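Local atomic coordinates of type IV pilus assembly protein PilF (Thermus thermophilus HB8, PDB entry 5OIU), a protein that probably powers assembly of the type IV pilus as a hexameric AAA+ motor ATPase, binding ATP with magnesium and also binding zinc. Residues 25-30 and 36-41. Sequence-based numbering, arbitrary orientation.
Sequences SDIHIE and VQVRLR
Ile27 lies alongside Leu40, and Ile29 beside Val38, on one face of a beta hairpin whose strands, 26-30 and 36-41, run antiparallel inside a six-stranded sheet. Branched apolar residues suit this face because helices 6-22 and 57-67 pack over it. CD2 of Leu40 sits against the fork of Ile27, 3.9 Å from its CG1 and about as far from CG2. Val36 closes the other end of the row, its CG1 3.9 Å from Ile29 CG2. In Ile29, CG1 lies beside the backbone N (chi1 -59°), which leaves CG2 anti to that N and directed at Val36. CG1 of Val38 fits more loosely against CG2 of Ile27.

The other face is polar and turned to a second subunit. Long side chains suit it, reaching past the sheet: Arg39 bends at chi2 and chi3 to bring NH1 2.6 Å from Glu30 OE1, a salt bridge with a weak hydrogen bond. The carboxylate meets the guanidinium at its edge, the two planes 84° apart. Arg41 runs past Ser25 OG and lies side by side with Asp26, whose OD2 is a long 3.9 Å from Arg41 NE. Stronger partners lie outside the hairpin: Arg110 for Asp26, and in the second subunit Lys171 O for Arg39 NH2 and Asp211 for both Arg41 and His28 NE2. Lys106 bonds to both Glu30 OE1 and His28 ND1. With an alanine in place of Glu30, Arg39 NH1 would probably lose its carboxylate mate and Lys106 one of its partners, and the guanidinium could turn more freely. Just off the edge of the His28 ring, near its plane, Arg39 O accepts the His28 N-H, N to O 2.8 Å, almost straight at 176°.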
loop_
_atom_site.group_PDB
_atom_site.type_symbol
_atom_site.label_atom_id
_atom_site.label_comp_id
_atom_site.label_asym_id
_atom_site.label_seq_id
_atom_site.Cartn_x
_atom_site.Cartn_y
_atom_site.Cartn_z
ATOM N N SER C 25 -13.128 -45.260 -10.554
ATOM C CA SER C 25 -13.210 -43.822 -10.357
ATOM C C SER C 25 -11.857 -43.168 -10.103
ATOM O O SER C 25 -11.694 -41.992 -10.431
ATOM C CB SER C 25 -14.155 -43.503 -9.199
ATOM O OG SER C 25 -13.609 -43.975 -7.995
ATOM N N ASP C 26 -10.882 -43.881 -9.537
ATOM C CA ASP C 26 -9.586 -43.281 -9.218
ATOM C C ASP C 26 -8.479 -44.326 -9.335
ATOM O O ASP C 26 -8.708 -45.524 -9.133
ATOM C CB ASP C 26 -9.580 -42.676 -7.801
ATOM C CG ASP C 26 -10.772 -41.739 -7.545
ATOM O OD1 ASP C 26 -10.667 -40.552 -7.910
ATOM O OD2 ASP C 26 -11.821 -42.174 -6.996
ATOM N N ILE C 27 -7.270 -43.852 -9.633
ATOM C CA ILE C 27 -6.066 -44.680 -9.719
ATOM C C ILE C 27 -5.045 -44.138 -8.733
ATOM O O ILE C 27 -4.648 -42.966 -8.833
ATOM C CB ILE C 27 -5.464 -44.666 -11.130
ATOM C CG1 ILE C 27 -6.492 -45.028 -12.188
ATOM C CG2 ILE C 27 -4.279 -45.572 -11.207
ATOM C CD1 ILE C 27 -5.901 -44.965 -13.580
ATOM N N HIS C 28 -4.592 -44.989 -7.806
ATOM C CA HIS C 28 -3.597 -44.623 -6.795
ATOM C C HIS C 28 -2.291 -45.361 -7.051
ATOM O O HIS C 28 -2.274 -46.599 -7.083
ATOM C CB HIS C 28 -4.067 -44.966 -5.382
ATOM C CG HIS C 28 -5.305 -44.246 -4.966
ATOM N ND1 HIS C 28 -5.358 -43.456 -3.838
ATOM C CD2 HIS C 28 -6.545 -44.214 -5.511
ATOM C CE1 HIS C 28 -6.576 -42.962 -3.711
ATOM N NE2 HIS C 28 -7.318 -43.410 -4.710
ATOM N N ILE C 29 -1.194 -44.607 -7.170
ATOM C CA ILE C 29 0.147 -45.153 -7.355
ATOM C C ILE C 29 0.956 -44.783 -6.115
ATOM O O ILE C 29 1.502 -43.672 -6.021
ATOM C CB ILE C 29 0.796 -44.645 -8.646
ATOM C CG1 ILE C 29 -0.095 -45.039 -9.830
ATOM C CG2 ILE C 29 2.190 -45.236 -8.823
ATOM C CD1 ILE C 29 0.519 -44.836 -11.204
ATOM N N GLU C 30 1.033 -45.709 -5.151
ATOM C CA GLU C 30 1.610 -45.446 -3.838
ATOM C C GLU C 30 2.978 -46.088 -3.688
ATOM O O GLU C 30 3.072 -47.322 -3.630
ATOM C CB GLU C 30 0.698 -45.963 -2.722
ATOM C CG GLU C 30 -0.802 -45.805 -2.941
ATOM C CD GLU C 30 -1.582 -45.994 -1.642
ATOM O OE1 GLU C 30 -2.614 -45.315 -1.450
ATOM O OE2 GLU C 30 -1.148 -46.824 -0.797
ATOM N N VAL C 36 6.067 -50.455 -4.863
ATOM C CA VAL C 36 5.026 -49.494 -5.198
ATOM C C VAL C 36 3.762 -50.295 -5.481
ATOM O O VAL C 36 3.772 -51.219 -6.305
ATOM C CB VAL C 36 5.405 -48.617 -6.400
ATOM C CG1 VAL C 36 4.261 -47.729 -6.736
ATOM C CG2 VAL C 36 6.634 -47.796 -6.099
ATOM N N GLN C 37 2.688 -49.967 -4.775
ATOM C CA GLN C 37 1.404 -50.605 -4.984
ATOM C C GLN C 37 0.523 -49.692 -5.823
ATOM O O GLN C 37 0.524 -48.469 -5.644
ATOM C CB GLN C 37 0.720 -50.937 -3.653
ATOM C CG GLN C 37 -0.795 -51.176 -3.769
ATOM C CD GLN C 37 -1.185 -52.655 -3.840
ATOM O OE1 GLN C 37 -1.148 -53.364 -2.830
ATOM N NE2 GLN C 37 -1.562 -53.121 -5.038
ATOM N N VAL C 38 -0.196 -50.295 -6.764
ATOM C CA VAL C 38 -1.184 -49.610 -7.585
ATOM C C VAL C 38 -2.553 -50.093 -7.140
ATOM O O VAL C 38 -2.797 -51.302 -7.070
ATOM C CB VAL C 38 -0.948 -49.881 -9.081
ATOM C CG1 VAL C 38 -2.038 -49.258 -9.955
ATOM C CG2 VAL C 38 0.410 -49.369 -9.476
ATOM N N ARG C 39 -3.433 -49.157 -6.808
ATOM C CA ARG C 39 -4.791 -49.485 -6.407
ATOM C C ARG C 39 -5.774 -48.756 -7.312
ATOM O O ARG C 39 -5.481 -47.665 -7.820
ATOM C CB ARG C 39 -5.049 -49.113 -4.938
ATOM C CG ARG C 39 -4.119 -49.792 -3.911
ATOM C CD ARG C 39 -3.831 -48.869 -2.692
ATOM N NE ARG C 39 -4.825 -49.008 -1.623
ATOM C CZ ARG C 39 -4.895 -48.219 -0.549
ATOM N NH1 ARG C 39 -4.025 -47.231 -0.382
ATOM N NH2 ARG C 39 -5.839 -48.423 0.369
ATOM N N LEU C 40 -6.944 -49.369 -7.512
ATOM C CA LEU C 40 -8.058 -48.773 -8.244
ATOM C C LEU C 40 -9.234 -48.647 -7.290
ATOM O O LEU C 40 -9.540 -49.603 -6.573
ATOM C CB LEU C 40 -8.468 -49.640 -9.451
ATOM C CG LEU C 40 -7.448 -49.994 -10.550
ATOM C CD1 LEU C 40 -8.072 -50.801 -11.706
ATOM C CD2 LEU C 40 -6.772 -48.741 -11.109
ATOM N N ARG C 41 -9.902 -47.486 -7.273
ATOM C CA ARG C 41 -11.206 -47.411 -6.605
ATOM C C ARG C 41 -12.320 -47.885 -7.554
ATOM O O ARG C 41 -12.600 -47.252 -8.587
ATOM C CB ARG C 41 -11.503 -46.008 -6.080
ATOM C CG ARG C 41 -12.551 -46.055 -4.948
ATOM C CD ARG C 41 -12.920 -44.698 -4.345
ATOM N NE ARG C 41 -11.801 -44.074 -3.634
ATOM C CZ ARG C 41 -11.531 -44.283 -2.351
ATOM N NH1 ARG C 41 -12.309 -45.104 -1.644
ATOM N NH2 ARG C 41 -10.497 -43.666 -1.774
#